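Local coordinates for cutm, flavoprotein of carbon monoxide dehydrogenase (Hydrogenophaga pseudoflava, PDB 1FFV) that probably passes electrons from carbon monoxide oxidation to an external acceptor through its bound FAD, as the flavoprotein subunit of carbon monoxide dehydrogenase, at residues Ala28-Gly33 against His50-Asn55; Asp115-Asp120 against Thr159-Asn164. All coordinates share one frame; numbering follows the deposited sequence.

Interaction 1 of 2, residues Ala28-Gly33 against His50-Asn55. With FAD (flavin-adenine dinucleotide), chain J.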
ATOM      1  N   ALA C  28       8.519  38.591  26.149  1.00 37.77           N
ATOM      2  CA  ALA C  28       8.885  37.307  26.722  1.00 36.67           C
ATOM      3  C   ALA C  28       7.875  36.906  27.785  1.00 35.86           C
ATOM      4  O   ALA C  28       7.232  37.759  28.400  1.00 35.62           O
ATOM      5  CB  ALA C  28      10.283  37.364  27.317  1.00 36.59           C
ATOM      6  N   LYS C  29       7.754  35.600  27.996  1.00 35.12           N
ATOM      7  CA  LYS C  29       6.833  35.044  28.982  1.00 34.03           C
ATOM      8  C   LYS C  29       7.447  33.814  29.641  1.00 32.78           C
ATOM      9  O   LYS C  29       8.038  32.969  28.968  1.00 32.76           O
ATOM     10  CB  LYS C  29       5.504  34.670  28.310  1.00 34.62           C
ATOM     11  CG  LYS C  29       4.348  35.598  28.643  1.00 35.18           C
ATOM     12  CD  LYS C  29       4.021  35.472  30.112  1.00 35.62           C
ATOM     13  CE  LYS C  29       2.842  36.309  30.514  1.00 35.82           C
ATOM     14  NZ  LYS C  29       2.621  36.116  31.965  1.00 36.36           N
ATOM     15  N   LEU C  30       7.334  33.733  30.963  1.00 31.48           N
ATOM     16  CA  LEU C  30       7.875  32.596  31.705  1.00 30.28           C
ATOM     17  C   LEU C  30       7.049  31.348  31.418  1.00 30.10           C
ATOM     18  O   LEU C  30       5.814  31.393  31.433  1.00 30.75           O
ATOM     19  CB  LEU C  30       7.858  32.888  33.206  1.00 29.73           C
ATOM     20  CG  LEU C  30       8.739  34.032  33.707  1.00 29.04           C
ATOM     21  CD1 LEU C  30       8.463  34.311  35.174  1.00 28.67           C
ATOM     22  CD2 LEU C  30      10.199  33.674  33.493  1.00 28.59           C
ATOM     23  N   LEU C  31       7.727  30.244  31.122  1.00 29.30           N
ATOM     24  CA  LEU C  31       7.054  28.984  30.841  1.00 28.79           C
ATOM     25  C   LEU C  31       7.254  28.066  32.044  1.00 28.74           C
ATOM     26  O   LEU C  31       8.389  27.688  32.361  1.00 28.82           O
ATOM     27  CB  LEU C  31       7.677  28.309  29.613  1.00 28.65           C
ATOM     28  CG  LEU C  31       6.875  27.350  28.720  1.00 29.04           C
ATOM     29  CD1 LEU C  31       7.846  26.433  27.981  1.00 28.14           C
ATOM     30  CD2 LEU C  31       5.882  26.521  29.512  1.00 29.25           C
ATOM     31  N   ALA C  32       6.165  27.736  32.735  1.00 28.05           N
ATOM     32  CA  ALA C  32       6.251  26.829  33.879  1.00 27.62           C
ATOM     33  C   ALA C  32       5.689  25.483  33.408  1.00 27.27           C
ATOM     34  O   ALA C  32       6.207  24.905  32.451  1.00 27.66           O
ATOM     35  CB  ALA C  32       5.471  27.382  35.061  1.00 26.98           C
ATOM     36  N   GLY C  33       4.620  25.002  34.037  1.00 27.20           N
ATOM     37  CA  GLY C  33       4.022  23.741  33.626  1.00 26.65           C
ATOM     38  C   GLY C  33       3.418  23.817  32.230  1.00 26.70           C
ATOM     39  O   GLY C  33       3.111  22.792  31.618  1.00 26.29           O
ATOM     40  N   HIS C  50       9.011  35.246  22.881  1.00 34.63           N
ATOM     41  CA  HIS C  50      10.025  34.531  23.646  1.00 33.42           C
ATOM     42  C   HIS C  50       9.425  33.788  24.836  1.00 32.53           C
ATOM     43  O   HIS C  50       8.612  34.341  25.579  1.00 32.51           O
ATOM     44  CB  HIS C  50      11.084  35.506  24.180  1.00 33.50           C
ATOM     45  CG  HIS C  50      11.929  36.132  23.118  1.00 33.28           C
ATOM     46  ND1 HIS C  50      13.149  35.613  22.739  1.00 33.14           N
ATOM     47  CD2 HIS C  50      11.737  37.238  22.360  1.00 33.46           C
ATOM     48  CE1 HIS C  50      13.673  36.374  21.793  1.00 33.54           C
ATOM     49  NE2 HIS C  50      12.836  37.366  21.545  1.00 33.70           N
ATOM     50  N   LEU C  51       9.821  32.530  25.004  1.00 31.21           N
ATOM     51  CA  LEU C  51       9.359  31.740  26.136  1.00 29.99           C
ATOM     52  C   LEU C  51      10.567  31.383  26.982  1.00 29.47           C
ATOM     53  O   LEU C  51      11.546  30.819  26.486  1.00 29.11           O
ATOM     54  CB  LEU C  51       8.638  30.464  25.691  1.00 29.92           C
ATOM     55  CG  LEU C  51       7.213  30.621  25.161  1.00 29.28           C
ATOM     56  CD1 LEU C  51       6.578  29.248  24.990  1.00 29.26           C
ATOM     57  CD2 LEU C  51       6.399  31.469  26.129  1.00 29.28           C
ATOM     58  N   ILE C  52      10.523  31.782  28.246  1.00 28.83           N
ATOM     59  CA  ILE C  52      11.613  31.494  29.162  1.00 28.07           C
ATOM     60  C   ILE C  52      11.191  30.337  30.044  1.00 27.85           C
ATOM     61  O   ILE C  52      10.396  30.500  30.971  1.00 27.76           O
ATOM     62  CB  ILE C  52      11.960  32.713  30.033  1.00 27.81           C
ATOM     63  CG1 ILE C  52      12.356  33.885  29.143  1.00 27.08           C
ATOM     64  CG2 ILE C  52      13.093  32.366  31.003  1.00 26.72           C
ATOM     65  CD1 ILE C  52      12.337  35.196  29.866  1.00 27.83           C
ATOM     66  N   ASP C  53      11.716  29.166  29.722  1.00 27.82           N
ATOM     67  CA  ASP C  53      11.417  27.947  30.458  1.00 28.20           C
ATOM     68  C   ASP C  53      12.148  27.935  31.800  1.00 28.26           C
ATOM     69  O   ASP C  53      13.382  27.990  31.858  1.00 28.42           O
ATOM     70  CB  ASP C  53      11.826  26.733  29.611  1.00 28.07           C
ATOM     71  CG  ASP C  53      11.296  25.416  30.155  1.00 28.69           C
ATOM     72  OD1 ASP C  53      10.871  25.341  31.329  1.00 28.62           O
ATOM     73  OD2 ASP C  53      11.309  24.437  29.387  1.00 29.62           O
ATOM     74  N   ILE C  54      11.378  27.865  32.880  1.00 28.20           N
ATOM     75  CA  ILE C  54      11.959  27.827  34.214  1.00 27.82           C
ATOM     76  C   ILE C  54      11.900  26.431  34.857  1.00 28.11           C
ATOM     77  O   ILE C  54      12.043  26.308  36.071  1.00 27.94           O
ATOM     78  CB  ILE C  54      11.315  28.889  35.142  1.00 27.29           C
ATOM     79  CG1 ILE C  54       9.792  28.717  35.180  1.00 26.88           C
ATOM     80  CG2 ILE C  54      11.685  30.291  34.663  1.00 26.94           C
ATOM     81  CD1 ILE C  54       9.080  29.672  36.117  1.00 26.14           C
ATOM     82  N   ASN C  55      11.742  25.386  34.038  1.00 28.53           N
ATOM     83  CA  ASN C  55      11.683  23.994  34.520  1.00 29.17           C
ATOM     84  C   ASN C  55      13.035  23.367  34.845  1.00 30.04           C
ATOM     85  O   ASN C  55      13.085  22.260  35.386  1.00 30.15           O
ATOM     86  CB  ASN C  55      10.993  23.068  33.504  1.00 28.55           C
ATOM     87  CG  ASN C  55       9.487  23.158  33.545  1.00 28.10           C
ATOM     88  OD1 ASN C  55       8.895  23.899  32.757  1.00 28.25           O
ATOM     89  ND2 ASN C  55       8.857  22.401  34.439  1.00 26.89           N
TER
HETATM   90  PA  FAD J1922       1.899  28.103  32.911  1.00 29.21           P
HETATM   91  O1A FAD J1922       3.273  28.410  32.479  1.00 29.41           O
HETATM   92  O2A FAD J1922       1.046  27.506  32.043  1.00 30.00           O
HETATM   93  O5B FAD J1922       1.360  29.452  33.257  1.00 29.44           O
HETATM   94  C5B FAD J1922       2.028  30.272  34.194  1.00 30.73           C
HETATM   95  C4B FAD J1922       1.528  31.698  34.004  1.00 30.24           C
HETATM   96  O4B FAD J1922       2.073  32.399  35.164  1.00 29.94           O
HETATM   97  C3B FAD J1922       2.147  32.482  32.879  1.00 30.34           C
HETATM   98  O3B FAD J1922       1.604  33.730  32.637  1.00 29.91           O
HETATM   99  C2B FAD J1922       3.592  32.437  33.325  1.00 29.66           C
HETATM  100  O2B FAD J1922       4.362  33.324  32.588  1.00 30.02           O
HETATM  101  C1B FAD J1922       3.462  32.808  34.769  1.00 29.68           C
HETATM  102  N9A FAD J1922       4.284  32.067  35.710  1.00 29.29           N
HETATM  103  C8A FAD J1922       4.374  30.706  35.853  1.00 28.92           C
HETATM  104  N7A FAD J1922       5.218  30.343  36.816  1.00 29.07           N
HETATM  105  C5A FAD J1922       5.701  31.526  37.315  1.00 28.88           C
HETATM  106  C6A FAD J1922       6.646  31.808  38.386  1.00 28.68           C
HETATM  107  N6A FAD J1922       7.249  30.896  39.099  1.00 28.45           N
HETATM  108  N1A FAD J1922       6.876  33.136  38.595  1.00 29.19           N
HETATM  109  C2A FAD J1922       6.272  34.113  37.882  1.00 28.87           C
HETATM  110  N3A FAD J1922       5.396  33.950  36.894  1.00 29.60           N
HETATM  111  C4A FAD J1922       5.133  32.633  36.647  1.00 29.04           C
HETATM  112  N1  FAD J1922      -6.389  24.808  37.463  1.00 29.93           N
HETATM  113  C2  FAD J1922      -7.117  24.848  38.569  1.00 29.80           C
HETATM  114  O2  FAD J1922      -6.808  25.533  39.487  1.00 30.34           O
HETATM  115  N3  FAD J1922      -8.299  24.086  38.733  1.00 29.58           N
HETATM  116  C4  FAD J1922      -8.759  23.260  37.745  1.00 29.96           C
HETATM  117  O4  FAD J1922      -9.775  22.619  37.924  1.00 30.70           O
HETATM  118  C4X FAD J1922      -7.976  23.208  36.520  1.00 30.09           C
HETATM  119  N5  FAD J1922      -8.377  22.419  35.519  1.00 29.50           N
HETATM  120  C5X FAD J1922      -7.611  22.403  34.396  1.00 29.49           C
HETATM  121  C6  FAD J1922      -8.043  21.576  33.358  1.00 28.92           C
HETATM  122  C7  FAD J1922      -7.354  21.484  32.192  1.00 29.44           C
HETATM  123  C7M FAD J1922      -7.849  20.584  31.086  1.00 29.82           C
HETATM  124  C8  FAD J1922      -6.146  22.244  32.004  1.00 29.34           C
HETATM  125  C8M FAD J1922      -5.361  22.163  30.716  1.00 28.68           C
HETATM  126  C9  FAD J1922      -5.693  23.078  33.038  1.00 29.43           C
HETATM  127  C9A FAD J1922      -6.416  23.156  34.221  1.00 29.73           C
HETATM  128  N10 FAD J1922      -6.015  23.985  35.309  1.00 29.77           N
HETATM  129  C10 FAD J1922      -6.762  24.020  36.429  1.00 29.94           C
HETATM  130  C1' FAD J1922      -4.748  24.779  35.189  1.00 30.05           C
HETATM  131  C2' FAD J1922      -3.338  24.332  35.798  1.00 30.24           C
HETATM  132  O2' FAD J1922      -4.057  24.079  36.976  1.00 30.18           O
HETATM  133  C3' FAD J1922      -2.879  25.664  35.237  1.00 31.08           C
HETATM  134  O3' FAD J1922      -2.092  24.534  34.795  1.00 31.07           O
HETATM  135  C4' FAD J1922      -1.505  26.211  35.558  1.00 30.88           C
HETATM  136  O4' FAD J1922      -2.585  27.169  35.809  1.00 30.48           O
HETATM  137  C5' FAD J1922      -0.866  27.483  34.988  1.00 30.09           C
HETATM  138  O5' FAD J1922       0.247  26.695  35.845  1.00 29.13           O
HETATM  139  P   FAD J1922       1.454  26.209  35.040  1.00 28.06           P
HETATM  140  O1P FAD J1922       2.408  25.637  36.114  1.00 28.43           O
HETATM  141  O2P FAD J1922       1.139  25.291  34.053  1.00 29.20           O
HETATM  142  O3P FAD J1922       2.010  27.373  34.329  1.00 29.34           O
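Leu31 bonds to Ile52 and Ile54 while its neighbours on either side bond to FAD, so the backbone of edge strand 28-31 serves two partners in turn. Leu31 N donates to Ile52 O at 2.7 Å, and Ile54 N reaches Leu31 O at 3.0 Å. Between and beyond these, Leu30 O accepts from FAD O2B, and Ala32 N gives its hydrogen to FAD O1A (3.0 Å). Gly33 N adds a weak bond to FAD O1P. Ile52 bonds to strand 28-31 through both its N and its O, the usual parallel pattern, with Ile52 N donating to Lys29 O. Lys29 N bonds to His50 O.

On one face, Leu30 CD2 lies across Ile52 CB at 4.0 Å and also meets Ile54 CG2. Ile54 CG1 sits between its own N and carbonyl carbon (chi1 55°), which sends Ile54 CD1 toward the adenine, 3.7 Å from FAD N6A. On the other face Leu31 CG packs on Leu51 CD1. Asp53 OD1 accepts from Asn55 N in an Asx turn, while its OD2 bonds to Tyr8. Lys29 NZ holds the adenosine ribose at FAD O3B (2.7 Å). This is a beta-alpha-beta unit whose strands 28-31 and 50-53 are connected through helix 37-42, with the diphosphate at the C-terminal end of its first strand and the adenosine ribose along that strand.

Interaction 2 of 2, residues Asp115-Asp120 against Thr159-Asn164; sequences DIAHGD and TLLEEN. Unlike the reference sequence in segment 115-120: Gly119 (reference Asn), Asp120 (reference His). With FAD (flavin-adenine dinucleotide), chain J.
The backbones of 115-120 and 159-164 come near each other at one place, with Gly119 CA 6.2 Å from Thr159 CA, and no direct hydrogen bond joins them. The first segment carries the end of a helix. Gly119 N still bonds to Ile116 O, but Gly119 itself has positive phi (66°) and turns the chain away. The second segment is a loop leaving a short strand.

Thr159 faces the helix end with its methyl. Thr159 CG2 lies 3.9 Å from Ala117 O and 4.1 Å from Gly119 CA. The hydroxyl, placed between the backbone N and carbonyl carbon (chi1 70°), has two partners. Thr159 OG1 accepts from Leu161 N in an ST turn. Thr159 OG1 also lies 2.6 Å from the oxygen of a water that donates to Ala117 O, so the water bridges the two segments.

Ala117 CB touches Leu161 CD2 at 3.8 Å. Both methyls also meet the cofactor: Ala117 CB is 3.3 Å from FAD O4B, and Leu161 CD2 is 3.5 Å from FAD C2A, so together they line the adenosine part of the pocket. At the other end of the segment, Asp115 OD2 lies at the ribityl and flavin end of FAD. A bond to it from FAD O2' is doubtful, because the ribityl chain is distorted in the model. His125 N holds the other oxygen of Asp115.

Helix 125-131 packs on Asp115 and Ile116. Strand 135-140 meets Ile116 through Phe136 and Leu161 through Leu138, and Phe153 of strand 153-155 also covers Ile116.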
ATOM      1  N   ASP C 115      -0.277  28.197  38.843  1.00 24.76           N
ATOM      2  CA  ASP C 115      -1.707  28.270  39.116  1.00 25.01           C
ATOM      3  C   ASP C 115      -2.009  29.602  39.791  1.00 25.00           C
ATOM      4  O   ASP C 115      -3.050  30.208  39.546  1.00 25.02           O
ATOM      5  CB  ASP C 115      -2.137  27.104  40.026  1.00 25.28           C
ATOM      6  CG  ASP C 115      -3.645  26.910  40.061  1.00 25.61           C
ATOM      7  OD1 ASP C 115      -4.328  27.637  40.821  1.00 25.78           O
ATOM      8  OD2 ASP C 115      -4.145  26.024  39.330  1.00 25.91           O
ATOM      9  N   ILE C 116      -1.096  30.052  40.645  1.00 25.07           N
ATOM     10  CA  ILE C 116      -1.274  31.321  41.340  1.00 25.28           C
ATOM     11  C   ILE C 116      -0.914  32.496  40.428  1.00 25.43           C
ATOM     12  O   ILE C 116      -1.698  33.422  40.265  1.00 26.35           O
ATOM     13  CB  ILE C 116      -0.455  31.356  42.667  1.00 24.97           C
ATOM     14  CG1 ILE C 116      -1.007  30.303  43.640  1.00 24.86           C
ATOM     15  CG2 ILE C 116      -0.536  32.734  43.310  1.00 24.27           C
ATOM     16  CD1 ILE C 116      -0.193  30.110  44.899  1.00 24.25           C
ATOM     17  N   ALA C 117       0.239  32.425  39.783  1.00 25.92           N
ATOM     18  CA  ALA C 117       0.685  33.498  38.894  1.00 26.99           C
ATOM     19  C   ALA C 117      -0.269  33.818  37.733  1.00 27.52           C
ATOM     20  O   ALA C 117      -0.369  34.972  37.303  1.00 27.68           O
ATOM     21  CB  ALA C 117       2.077  33.182  38.362  1.00 26.06           C
ATOM     22  N   HIS C 118      -0.964  32.797  37.236  1.00 28.27           N
ATOM     23  CA  HIS C 118      -1.904  32.948  36.126  1.00 28.35           C
ATOM     24  C   HIS C 118      -3.026  33.950  36.481  1.00 28.44           C
ATOM     25  O   HIS C 118      -3.519  34.675  35.615  1.00 28.58           O
ATOM     26  CB  HIS C 118      -2.460  31.568  35.743  1.00 28.30           C
ATOM     27  CG  HIS C 118      -3.269  31.558  34.481  1.00 28.32           C
ATOM     28  ND1 HIS C 118      -2.861  32.185  33.324  1.00 28.30           N
ATOM     29  CD2 HIS C 118      -4.466  30.989  34.198  1.00 28.10           C
ATOM     30  CE1 HIS C 118      -3.772  32.006  32.383  1.00 28.01           C
ATOM     31  NE2 HIS C 118      -4.756  31.283  32.888  1.00 27.64           N
ATOM     32  N   GLY C 119      -3.399  34.005  37.758  1.00 28.35           N
ATOM     33  CA  GLY C 119      -4.412  34.952  38.210  1.00 28.38           C
ATOM     34  C   GLY C 119      -5.820  34.761  37.686  1.00 28.73           C
ATOM     35  O   GLY C 119      -6.613  35.698  37.648  1.00 28.30           O
ATOM     36  N   ASP C 120      -6.128  33.537  37.289  1.00 29.14           N
ATOM     37  CA  ASP C 120      -7.439  33.189  36.769  1.00 29.88           C
ATOM     38  C   ASP C 120      -8.390  32.953  37.955  1.00 30.72           C
ATOM     39  O   ASP C 120      -8.084  32.165  38.855  1.00 31.30           O
ATOM     40  CB  ASP C 120      -7.310  31.909  35.925  1.00 28.92           C
ATOM     41  CG  ASP C 120      -8.542  31.621  35.056  1.00 28.59           C
ATOM     42  OD1 ASP C 120      -9.676  32.029  35.399  1.00 28.28           O
ATOM     43  OD2 ASP C 120      -8.368  30.950  34.017  1.00 29.38           O
ATOM     44  N   THR C 159      -1.886  40.132  38.829  1.00 37.48           N
ATOM     45  CA  THR C 159      -1.409  39.979  40.201  1.00 36.85           C
ATOM     46  C   THR C 159      -0.379  41.063  40.515  1.00 36.78           C
ATOM     47  O   THR C 159      -0.046  41.881  39.662  1.00 36.61           O
ATOM     48  CB  THR C 159      -0.750  38.595  40.442  1.00 36.57           C
ATOM     49  OG1 THR C 159       0.488  38.525  39.733  1.00 35.73           O
ATOM     50  CG2 THR C 159      -1.659  37.457  39.986  1.00 36.00           C
ATOM     51  N   LEU C 160       0.134  41.053  41.740  1.00 36.83           N
ATOM     52  CA  LEU C 160       1.138  42.025  42.175  1.00 36.86           C
ATOM     53  C   LEU C 160       2.495  41.769  41.491  1.00 36.85           C
ATOM     54  O   LEU C 160       3.389  42.616  41.501  1.00 36.86           O
ATOM     55  CB  LEU C 160       1.274  41.949  43.696  1.00 36.66           C
ATOM     56  CG  LEU C 160       0.838  43.125  44.579  1.00 36.79           C
ATOM     57  CD1 LEU C 160      -0.260  43.957  43.967  1.00 36.20           C
ATOM     58  CD2 LEU C 160       0.417  42.582  45.936  1.00 37.00           C
ATOM     59  N   LEU C 161       2.615  40.604  40.866  1.00 36.64           N
ATOM     60  CA  LEU C 161       3.828  40.196  40.165  1.00 36.39           C
ATOM     61  C   LEU C 161       4.191  41.195  39.062  1.00 36.71           C
ATOM     62  O   LEU C 161       3.343  41.591  38.269  1.00 36.42           O
ATOM     63  CB  LEU C 161       3.594  38.808  39.571  1.00 35.83           C
ATOM     64  CG  LEU C 161       4.690  37.790  39.283  1.00 35.80           C
ATOM     65  CD1 LEU C 161       5.715  37.710  40.400  1.00 34.76           C
ATOM     66  CD2 LEU C 161       3.988  36.443  39.091  1.00 35.78           C
ATOM     67  N   GLU C 162       5.447  41.628  39.052  1.00 36.88           N
ATOM     68  CA  GLU C 162       5.941  42.569  38.054  1.00 37.26           C
ATOM     69  C   GLU C 162       6.482  41.767  36.859  1.00 36.89           C
ATOM     70  O   GLU C 162       6.918  40.625  37.021  1.00 36.44           O
ATOM     71  CB  GLU C 162       7.051  43.428  38.673  1.00 38.17           C
ATOM     72  CG  GLU C 162       7.030  44.897  38.282  1.00 39.84           C
ATOM     73  CD  GLU C 162       5.825  45.649  38.824  1.00 40.64           C
ATOM     74  OE1 GLU C 162       5.550  45.571  40.038  1.00 41.85           O
ATOM     75  OE2 GLU C 162       5.159  46.341  38.034  1.00 41.37           O
ATOM     76  N   GLU C 163       6.467  42.365  35.668  1.00 36.60           N
ATOM     77  CA  GLU C 163       6.944  41.692  34.455  1.00 36.59           C
ATOM     78  C   GLU C 163       8.381  41.184  34.490  1.00 35.85           C
ATOM     79  O   GLU C 163       8.759  40.324  33.695  1.00 35.82           O
ATOM     80  CB  GLU C 163       6.767  42.590  33.236  1.00 37.56           C
ATOM     81  CG  GLU C 163       5.328  42.842  32.853  1.00 39.78           C
ATOM     82  CD  GLU C 163       5.209  43.527  31.504  1.00 41.08           C
ATOM     83  OE1 GLU C 163       5.966  44.496  31.249  1.00 41.87           O
ATOM     84  OE2 GLU C 163       4.362  43.085  30.696  1.00 41.92           O
ATOM     85  N   ASN C 164       9.189  41.735  35.387  1.00 35.06           N
ATOM     86  CA  ASN C 164      10.578  41.308  35.503  1.00 34.29           C
ATOM     87  C   ASN C 164      10.833  40.476  36.757  1.00 33.54           C
ATOM     88  O   ASN C 164      11.973  40.349  37.203  1.00 33.92           O
ATOM     89  CB  ASN C 164      11.541  42.509  35.427  1.00 34.56           C
ATOM     90  CG  ASN C 164      11.255  43.583  36.480  1.00 34.69           C
ATOM     91  OD1 ASN C 164      10.494  43.365  37.422  1.00 35.06           O
ATOM     92  ND2 ASN C 164      11.877  44.744  36.320  1.00 34.59           N
TER
HETATM   93  PA  FAD J1922       1.899  28.103  32.911  1.00 29.21           P
HETATM   94  O1A FAD J1922       3.273  28.410  32.479  1.00 29.41           O
HETATM   95  O2A FAD J1922       1.046  27.506  32.043  1.00 30.00           O
HETATM   96  O5B FAD J1922       1.360  29.452  33.257  1.00 29.44           O
HETATM   97  C5B FAD J1922       2.028  30.272  34.194  1.00 30.73           C
HETATM   98  C4B FAD J1922       1.528  31.698  34.004  1.00 30.24           C
HETATM   99  O4B FAD J1922       2.073  32.399  35.164  1.00 29.94           O
HETATM  100  C3B FAD J1922       2.147  32.482  32.879  1.00 30.34           C
HETATM  101  O3B FAD J1922       1.604  33.730  32.637  1.00 29.91           O
HETATM  102  C2B FAD J1922       3.592  32.437  33.325  1.00 29.66           C
HETATM  103  O2B FAD J1922       4.362  33.324  32.588  1.00 30.02           O
HETATM  104  C1B FAD J1922       3.462  32.808  34.769  1.00 29.68           C
HETATM  105  N9A FAD J1922       4.284  32.067  35.710  1.00 29.29           N
HETATM  106  C8A FAD J1922       4.374  30.706  35.853  1.00 28.92           C
HETATM  107  N7A FAD J1922       5.218  30.343  36.816  1.00 29.07           N
HETATM  108  C5A FAD J1922       5.701  31.526  37.315  1.00 28.88           C
HETATM  109  C6A FAD J1922       6.646  31.808  38.386  1.00 28.68           C
HETATM  110  N6A FAD J1922       7.249  30.896  39.099  1.00 28.45           N
HETATM  111  N1A FAD J1922       6.876  33.136  38.595  1.00 29.19           N
HETATM  112  C2A FAD J1922       6.272  34.113  37.882  1.00 28.87           C
HETATM  113  N3A FAD J1922       5.396  33.950  36.894  1.00 29.60           N
HETATM  114  C4A FAD J1922       5.133  32.633  36.647  1.00 29.04           C
HETATM  115  N1  FAD J1922      -6.389  24.808  37.463  1.00 29.93           N
HETATM  116  C2  FAD J1922      -7.117  24.848  38.569  1.00 29.80           C
HETATM  117  O2  FAD J1922      -6.808  25.533  39.487  1.00 30.34           O
HETATM  118  N3  FAD J1922      -8.299  24.086  38.733  1.00 29.58           N
HETATM  119  C4  FAD J1922      -8.759  23.260  37.745  1.00 29.96           C
HETATM  120  O4  FAD J1922      -9.775  22.619  37.924  1.00 30.70           O
HETATM  121  C4X FAD J1922      -7.976  23.208  36.520  1.00 30.09           C
HETATM  122  N5  FAD J1922      -8.377  22.419  35.519  1.00 29.50           N
HETATM  123  C5X FAD J1922      -7.611  22.403  34.396  1.00 29.49           C
HETATM  124  C6  FAD J1922      -8.043  21.576  33.358  1.00 28.92           C
HETATM  125  C7  FAD J1922      -7.354  21.484  32.192  1.00 29.44           C
HETATM  126  C7M FAD J1922      -7.849  20.584  31.086  1.00 29.82           C
HETATM  127  C8  FAD J1922      -6.146  22.244  32.004  1.00 29.34           C
HETATM  128  C8M FAD J1922      -5.361  22.163  30.716  1.00 28.68           C
HETATM  129  C9  FAD J1922      -5.693  23.078  33.038  1.00 29.43           C
HETATM  130  C9A FAD J1922      -6.416  23.156  34.221  1.00 29.73           C
HETATM  131  N10 FAD J1922      -6.015  23.985  35.309  1.00 29.77           N
HETATM  132  C10 FAD J1922      -6.762  24.020  36.429  1.00 29.94           C
HETATM  133  C1' FAD J1922      -4.748  24.779  35.189  1.00 30.05           C
HETATM  134  C2' FAD J1922      -3.338  24.332  35.798  1.00 30.24           C
HETATM  135  O2' FAD J1922      -4.057  24.079  36.976  1.00 30.18           O
HETATM  136  C3' FAD J1922      -2.879  25.664  35.237  1.00 31.08           C
HETATM  137  O3' FAD J1922      -2.092  24.534  34.795  1.00 31.07           O
HETATM  138  C4' FAD J1922      -1.505  26.211  35.558  1.00 30.88           C
HETATM  139  O4' FAD J1922      -2.585  27.169  35.809  1.00 30.48           O
HETATM  140  C5' FAD J1922      -0.866  27.483  34.988  1.00 30.09           C
HETATM  141  O5' FAD J1922       0.247  26.695  35.845  1.00 29.13           O
HETATM  142  P   FAD J1922       1.454  26.209  35.040  1.00 28.06           P
HETATM  143  O1P FAD J1922       2.408  25.637  36.114  1.00 28.43           O
HETATM  144  O2P FAD J1922       1.139  25.291  34.053  1.00 29.20           O
HETATM  145  O3P FAD J1922       2.010  27.373  34.329  1.00 29.34           O
HETATM  146  O   HOH W   1       0.846  37.333  37.403  1.00 40.77           O

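Interaction 1 closes before interaction 2 opens along the chain. Their centres are about 13 Å apart and their nearest atoms about 6 Å, so they do not touch. Both belong to the FAD-binding domain and both meet FAD, which links them. Interaction 1 belongs to the small parallel sheet of strands 7-9, 50-53 and 28-31. Interaction 2 joins the end of helix 112-117 to the loop before strand 166-173, beside the five-stranded antiparallel sheet. The adenosine part touches both contacts. Interaction 1 adds the diphosphate, and interaction 2 reaches the ribityl and flavin end through Asp115. Two separate parts of the fold thus contribute to holding one extended cofactor.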